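Local coordinates for protein phycocyanobilin lyase subunit alpha (Nostoc sp. PCC 7120, PDB 5N3U) that associates with CpcF to form a phycobiliprotein lyase, probably required for attaching the bilin chromophore to the phycocyanin subunit CpcA, at residues A[32-37]-A[71-76]; A[101-106]-A[140-145]. All blocks are in the same frame, centred on the assembly; numbering follows the deposited sequence.

Contact 1 of 2, residues A[32-37]-A[71-76]; sequences SLRYYA and YPLRRN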
loop_
_atom_site.group_PDB
_atom_site.type_symbol
_atom_site.label_atom_id
_atom_site.label_comp_id
_atom_site.label_asym_id
_atom_site.label_seq_id
_atom_site.Cartn_x
_atom_site.Cartn_y
_atom_site.Cartn_z
ATOM N N SER A 32 -8.121 -21.989 7.479
ATOM C CA SER A 32 -7.830 -20.649 6.976
ATOM C C SER A 32 -6.710 -19.987 7.737
ATOM O O SER A 32 -5.914 -19.250 7.192
ATOM C CB SER A 32 -9.072 -19.788 6.998
ATOM O OG SER A 32 -9.886 -20.204 5.938
ATOM N N LEU A 33 -6.688 -20.228 9.030
ATOM C CA LEU A 33 -5.705 -19.707 9.903
ATOM C C LEU A 33 -4.350 -20.358 9.637
ATOM O O LEU A 33 -3.323 -19.656 9.638
ATOM C CB LEU A 33 -6.159 -19.897 11.353
ATOM C CG LEU A 33 -5.274 -19.262 12.428
ATOM C CD1 LEU A 33 -5.153 -17.757 12.288
ATOM C CD2 LEU A 33 -5.781 -19.587 13.850
ATOM N N ARG A 34 -4.325 -21.667 9.398
ATOM C CA ARG A 34 -3.061 -22.282 8.962
ATOM C C ARG A 34 -2.547 -21.596 7.656
ATOM O O ARG A 34 -1.359 -21.332 7.508
ATOM C CB ARG A 34 -3.284 -23.746 8.567
ATOM C CG ARG A 34 -3.788 -24.611 9.678
ATOM C CD ARG A 34 -3.862 -26.027 9.131
ATOM N NE ARG A 34 -4.095 -26.941 10.238
ATOM C CZ ARG A 34 -3.965 -28.266 10.178
ATOM N NH1 ARG A 34 -3.571 -28.887 9.056
ATOM N NH2 ARG A 34 -4.218 -28.971 11.285
ATOM N N TYR A 35 -3.450 -21.426 6.697
ATOM C CA TYR A 35 -3.099 -20.834 5.384
ATOM C C TYR A 35 -2.511 -19.448 5.586
ATOM O O TYR A 35 -1.516 -19.112 5.023
ATOM C CB TYR A 35 -4.350 -20.838 4.504
ATOM C CG TYR A 35 -4.210 -20.323 3.117
ATOM C CD1 TYR A 35 -3.809 -21.170 2.091
ATOM C CD2 TYR A 35 -4.483 -18.980 2.790
ATOM C CE1 TYR A 35 -3.674 -20.713 0.791
ATOM C CE2 TYR A 35 -4.392 -18.518 1.450
ATOM C CZ TYR A 35 -4.001 -19.384 0.483
ATOM O OH TYR A 35 -3.825 -19.000 -0.821
ATOM N N TYR A 36 -3.151 -18.643 6.409
ATOM C CA TYR A 36 -2.740 -17.297 6.654
ATOM C C TYR A 36 -1.400 -17.299 7.344
ATOM O O TYR A 36 -0.469 -16.574 6.984
ATOM C CB TYR A 36 -3.823 -16.568 7.469
ATOM C CG TYR A 36 -3.425 -15.138 7.679
ATOM C CD1 TYR A 36 -2.661 -14.791 8.744
ATOM C CD2 TYR A 36 -3.791 -14.156 6.764
ATOM C CE1 TYR A 36 -2.250 -13.530 8.952
ATOM C CE2 TYR A 36 -3.399 -12.843 6.940
ATOM C CZ TYR A 36 -2.638 -12.552 8.060
ATOM O OH TYR A 36 -2.221 -11.328 8.276
ATOM N N ALA A 37 -1.244 -18.185 8.306
ATOM C CA ALA A 37 0.004 -18.215 9.055
ATOM C C ALA A 37 1.206 -18.579 8.225
ATOM O O ALA A 37 2.247 -18.017 8.377
ATOM C CB ALA A 37 -0.139 -19.191 10.228
ATOM N N TYR A 71 -3.798 -28.404 -3.041
ATOM C CA TYR A 71 -3.381 -28.440 -1.684
ATOM C C TYR A 71 -3.005 -27.021 -1.249
ATOM O O TYR A 71 -1.826 -26.660 -1.294
ATOM C CB TYR A 71 -2.140 -29.316 -1.580
ATOM C CG TYR A 71 -2.330 -30.808 -1.816
ATOM C CD1 TYR A 71 -2.194 -31.350 -3.075
ATOM C CD2 TYR A 71 -2.501 -31.696 -0.722
ATOM C CE1 TYR A 71 -2.289 -32.715 -3.275
ATOM C CE2 TYR A 71 -2.640 -33.043 -0.899
ATOM C CZ TYR A 71 -2.531 -33.544 -2.163
ATOM O OH TYR A 71 -2.686 -34.860 -2.381
ATOM N N PRO A 72 -3.984 -26.193 -0.820
ATOM C CA PRO A 72 -3.675 -24.786 -0.472
ATOM C C PRO A 72 -2.557 -24.571 0.548
ATOM O O PRO A 72 -1.759 -23.687 0.409
ATOM C CB PRO A 72 -4.996 -24.259 0.098
ATOM C CG PRO A 72 -6.030 -25.076 -0.595
ATOM C CD PRO A 72 -5.434 -26.464 -0.763
ATOM N N LEU A 73 -2.522 -25.319 1.608
ATOM C CA LEU A 73 -1.487 -25.055 2.581
ATOM C C LEU A 73 -0.125 -25.492 2.019
ATOM O O LEU A 73 0.875 -24.878 2.356
ATOM C CB LEU A 73 -1.777 -25.764 3.961
ATOM C CG LEU A 73 -0.732 -25.540 5.035
ATOM C CD1 LEU A 73 -0.702 -24.064 5.381
ATOM C CD2 LEU A 73 -0.995 -26.358 6.371
ATOM N N ARG A 74 -0.075 -26.542 1.220
ATOM C CA ARG A 74 1.219 -26.936 0.663
ATOM C C ARG A 74 1.750 -25.810 -0.251
ATOM O O ARG A 74 2.908 -25.490 -0.218
ATOM C CB ARG A 74 1.129 -28.188 -0.147
ATOM C CG ARG A 74 0.916 -29.422 0.691
ATOM C CD ARG A 74 1.044 -30.650 -0.178
ATOM N NE ARG A 74 0.514 -31.805 0.532
ATOM C CZ ARG A 74 0.694 -33.059 0.174
ATOM N NH1 ARG A 74 1.440 -33.356 -0.887
ATOM N NH2 ARG A 74 0.120 -34.022 0.895
ATOM N N ARG A 75 0.865 -25.201 -1.013
ATOM C CA ARG A 75 1.277 -24.091 -1.853
ATOM C C ARG A 75 1.873 -22.943 -1.068
ATOM O O ARG A 75 2.924 -22.456 -1.358
ATOM C CB ARG A 75 0.059 -23.583 -2.660
ATOM C CG ARG A 75 -0.571 -24.589 -3.563
ATOM C CD ARG A 75 -1.930 -24.039 -4.062
ATOM N NE ARG A 75 -2.598 -25.019 -4.944
ATOM C CZ ARG A 75 -3.787 -24.813 -5.508
ATOM N NH1 ARG A 75 -4.415 -23.683 -5.279
ATOM N NH2 ARG A 75 -4.352 -25.723 -6.312
ATOM N N ASN A 76 1.208 -22.492 -0.033
ATOM C CA ASN A 76 1.683 -21.389 0.741
ATOM C C ASN A 76 2.936 -21.694 1.555
ATOM O O ASN A 76 3.802 -20.868 1.668
ATOM C CB ASN A 76 0.585 -20.932 1.738
ATOM C CG ASN A 76 -0.299 -19.878 1.140
ATOM O OD1 ASN A 76 -0.250 -19.620 -0.109
ATOM N ND2 ASN A 76 -1.074 -19.243 1.981
#
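Tyr35 lays one face of its ring over the amide of Asn76, with ND2 centred above the ring and 3.1 Å from its plane. Ring and amide planes differ by 28°, although the two side chains as a whole run roughly perpendicular. The same ND2 donates to the backbone O of Tyr35 at 3.1 Å; the acceptor lies in the amide plane, while the donor stands above the carbonyl plane. The amide is thus gripped at ND2 by the carbonyl and at OD1 by Arg79, which should keep it from turning over. Tyr35 carries CG anti to the backbone N (chi1 -178°), beside the carbonyl carbon. The CD1/CE1 edge of its ring meets Pro72, whose backbone O lies 3.6 Å from Tyr35 CE1, and CE1 also touches Pro72 CB at 3.8 Å. The axes of the two helix segments run nearly parallel (13°), 9.1 Å apart at closest approach, the side-by-side stacking expected of a HEAT-type alpha solenoid. Beside the tyrosine, Leu73 fills the interface with both methyls: CD1 rests 3.5 Å from the carbonyl O of Arg34, and CD2 touches CB and CD of Arg34, whose side chain lies nearly square to that of the leucine. Arg34 NE donates to the backbone O of Ser28.

Contact 2 of 2, residues A[101-106]-A[140-145]; sequences DFYVRE and GRPHLV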
loop_
_atom_site.group_PDB
_atom_site.type_symbol
_atom_site.label_atom_id
_atom_site.label_comp_id
_atom_site.label_asym_id
_atom_site.label_seq_id
_atom_site.Cartn_x
_atom_site.Cartn_y
_atom_site.Cartn_z
ATOM N N ASP A 101 -0.632 -31.413 -7.769
ATOM C CA ASP A 101 -1.180 -30.079 -7.889
ATOM C C ASP A 101 -0.137 -29.166 -8.595
ATOM O O ASP A 101 0.956 -28.909 -8.063
ATOM C CB ASP A 101 -1.431 -29.570 -6.483
ATOM C CG ASP A 101 -1.937 -28.145 -6.430
ATOM O OD1 ASP A 101 -2.094 -27.465 -7.473
ATOM O OD2 ASP A 101 -2.183 -27.665 -5.278
ATOM N N PHE A 102 -0.521 -28.663 -9.761
ATOM C CA PHE A 102 0.332 -27.780 -10.530
ATOM C C PHE A 102 0.921 -26.640 -9.709
ATOM O O PHE A 102 2.129 -26.308 -9.841
ATOM C CB PHE A 102 -0.426 -27.241 -11.790
ATOM C CG PHE A 102 0.309 -26.148 -12.497
ATOM C CD1 PHE A 102 0.180 -24.834 -12.084
ATOM C CD2 PHE A 102 1.161 -26.422 -13.592
ATOM C CE1 PHE A 102 0.871 -23.817 -12.676
ATOM C CE2 PHE A 102 1.817 -25.361 -14.269
ATOM C CZ PHE A 102 1.771 -24.075 -13.758
ATOM N N TYR A 103 0.079 -26.046 -8.875
ATOM C CA TYR A 103 0.435 -24.838 -8.157
ATOM C C TYR A 103 1.436 -25.149 -7.008
ATOM O O TYR A 103 2.236 -24.315 -6.674
ATOM C CB TYR A 103 -0.787 -24.091 -7.660
ATOM C CG TYR A 103 -1.548 -23.511 -8.796
ATOM C CD1 TYR A 103 -1.037 -22.385 -9.464
ATOM C CD2 TYR A 103 -2.707 -24.112 -9.271
ATOM C CE1 TYR A 103 -1.687 -21.874 -10.628
ATOM C CE2 TYR A 103 -3.385 -23.591 -10.374
ATOM C CZ TYR A 103 -2.848 -22.487 -11.041
ATOM O OH TYR A 103 -3.464 -21.981 -12.148
ATOM N N VAL A 104 1.440 -26.357 -6.512
ATOM C CA VAL A 104 2.527 -26.813 -5.600
ATOM C C VAL A 104 3.853 -26.938 -6.360
ATOM O O VAL A 104 4.851 -26.512 -5.876
ATOM C CB VAL A 104 2.173 -28.123 -4.924
ATOM C CG1 VAL A 104 3.360 -28.653 -4.171
ATOM C CG2 VAL A 104 1.045 -27.902 -3.957
ATOM N N ARG A 105 3.823 -27.588 -7.503
ATOM C CA ARG A 105 5.010 -27.717 -8.363
ATOM C C ARG A 105 5.589 -26.364 -8.682
ATOM O O ARG A 105 6.813 -26.140 -8.592
ATOM C CB ARG A 105 4.731 -28.539 -9.630
ATOM C CG ARG A 105 4.150 -29.935 -9.369
ATOM C CD ARG A 105 4.349 -30.934 -10.534
ATOM N NE ARG A 105 3.662 -30.577 -11.765
ATOM C CZ ARG A 105 2.359 -30.657 -11.954
ATOM N NH1 ARG A 105 1.566 -31.084 -10.963
ATOM N NH2 ARG A 105 1.845 -30.289 -13.108
ATOM N N GLU A 106 4.725 -25.453 -8.992
ATOM C CA GLU A 106 5.139 -24.069 -9.355
ATOM C C GLU A 106 5.787 -23.366 -8.179
ATOM O O GLU A 106 6.833 -22.755 -8.279
ATOM C CB GLU A 106 3.924 -23.249 -9.833
ATOM C CG GLU A 106 4.358 -21.935 -10.449
ATOM C CD GLU A 106 3.203 -21.186 -11.093
ATOM O OE1 GLU A 106 2.166 -20.967 -10.394
ATOM O OE2 GLU A 106 3.334 -20.878 -12.311
ATOM N N GLY A 140 -9.116 -25.494 -20.765
ATOM C CA GLY A 140 -9.754 -25.017 -19.518
ATOM C C GLY A 140 -8.846 -24.723 -18.313
ATOM O O GLY A 140 -9.344 -24.219 -17.306
ATOM N N ARG A 141 -7.559 -25.097 -18.399
ATOM C CA ARG A 141 -6.572 -24.788 -17.375
ATOM C C ARG A 141 -5.914 -23.468 -17.690
ATOM O O ARG A 141 -5.443 -23.261 -18.773
ATOM C CB ARG A 141 -5.459 -25.843 -17.389
ATOM C CG ARG A 141 -5.884 -27.255 -17.247
ATOM C CD ARG A 141 -6.432 -27.496 -15.854
ATOM N NE ARG A 141 -6.718 -28.913 -15.842
ATOM C CZ ARG A 141 -7.896 -29.455 -15.605
ATOM N NH1 ARG A 141 -8.902 -28.720 -15.204
ATOM N NH2 ARG A 141 -8.026 -30.766 -15.672
ATOM N N PRO A 142 -5.764 -22.583 -16.708
ATOM C CA PRO A 142 -5.063 -21.331 -16.959
ATOM C C PRO A 142 -3.528 -21.393 -16.782
ATOM O O PRO A 142 -2.946 -20.516 -16.132
ATOM C CB PRO A 142 -5.676 -20.425 -15.899
ATOM C CG PRO A 142 -5.869 -21.353 -14.738
ATOM C CD PRO A 142 -6.255 -22.681 -15.338
ATOM N N HIS A 143 -2.924 -22.479 -17.194
ATOM C CA HIS A 143 -1.521 -22.713 -16.997
ATOM C C HIS A 143 -1.088 -23.780 -18.009
ATOM O O HIS A 143 -1.882 -24.538 -18.538
ATOM C CB HIS A 143 -1.202 -23.106 -15.541
ATOM C CG HIS A 143 -1.910 -24.327 -15.025
ATOM N ND1 HIS A 143 -1.552 -25.605 -15.382
ATOM C CD2 HIS A 143 -2.929 -24.469 -14.135
ATOM C CE1 HIS A 143 -2.313 -26.481 -14.743
ATOM N NE2 HIS A 143 -3.153 -25.805 -13.981
ATOM N N LEU A 144 0.207 -23.883 -18.226
ATOM C CA LEU A 144 0.754 -24.971 -19.023
ATOM C C LEU A 144 0.841 -26.210 -18.226
ATOM O O LEU A 144 0.578 -26.176 -17.024
ATOM C CB LEU A 144 2.138 -24.572 -19.549
ATOM C CG LEU A 144 2.146 -23.290 -20.347
ATOM C CD1 LEU A 144 3.533 -22.805 -20.663
ATOM C CD2 LEU A 144 1.372 -23.436 -21.631
ATOM N N VAL A 145 1.182 -27.322 -18.863
ATOM C CA VAL A 145 1.227 -28.589 -18.205
ATOM C C VAL A 145 2.235 -28.683 -17.061
ATOM O O VAL A 145 2.014 -29.456 -16.101
ATOM C CB VAL A 145 1.387 -29.813 -19.146
ATOM C CG1 VAL A 145 0.111 -30.037 -19.944
ATOM C CG2 VAL A 145 2.638 -29.708 -19.999
HETATM O O HOH W 1 -2.398 -20.048 -13.163
#
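His143 carries CG between its backbone N and carbonyl carbon (chi1 58°) and Phe102 carries CG anti to its backbone N (chi1 170°), which turns each CG toward the other segment. The two rings stack face to face, centroids 3.7 Å apart and planes 12° from parallel, and the side chains pass one another in opposite senses. Each CB consequently lies over the other's ring, giving a reciprocal pair of CH-pi contacts. The imidazole is fixed in rotation by a nearly straight bond from His143 ND1 to Leu144 O, 2.7 Å long, with the acceptor in the ring plane. Arg141 CB covers the opposite face of the imidazole.

Tyr103 completes the aromatic cluster: its hydroxyl meets the imidazole edge, OH to His143 CD2 3.2 Å, and also touches Pro142 CG. An alanine in place of His143 would probably leave the Phe102 face without its stacking partner, though CB would remain over it, and Leu144 O without its ND1 donor. Farther along, Arg105 NH2 makes a weak bond to Val145 O, 3.1 Å away in the guanidinium plane. That group is held more fully by Cys99 O at NH1 and by Gln146 at NE, and Phe102 CA packs over one of its faces.

Asp101 caps the helix, its OD1 accepting from Tyr103 N at 2.9 Å. The contact joins the N-terminal turn of helix 102-115 to the loop linking helices 121-126 and 148-157, while Tyr103 and Val104 pack against helix 72-83 and Pro142 meets Pro65 of the CpcF subunit.

Contact 1 is a buried helix-to-helix interface, whereas contact 2 lies nearer the surface and ties a helix start to an irregular loop. Their chemistry follows: an amide on a ring with leucine packing between nearly parallel helices in the first, a ring stack with one weak hydrogen bond across it in the second. Their centres are about 17 Å apart, and they meet directly through segments 71-76 and 101-106, where Arg75 NE forms a salt bridge with Asp101 OD2 at 2.7 Å. Together with contact 1, this links helices 31-43, 72-83 and 102-115 in succession. Both contacts also border the CpcF subunit, whose Asp96 gives Arg75 a second acidic partner.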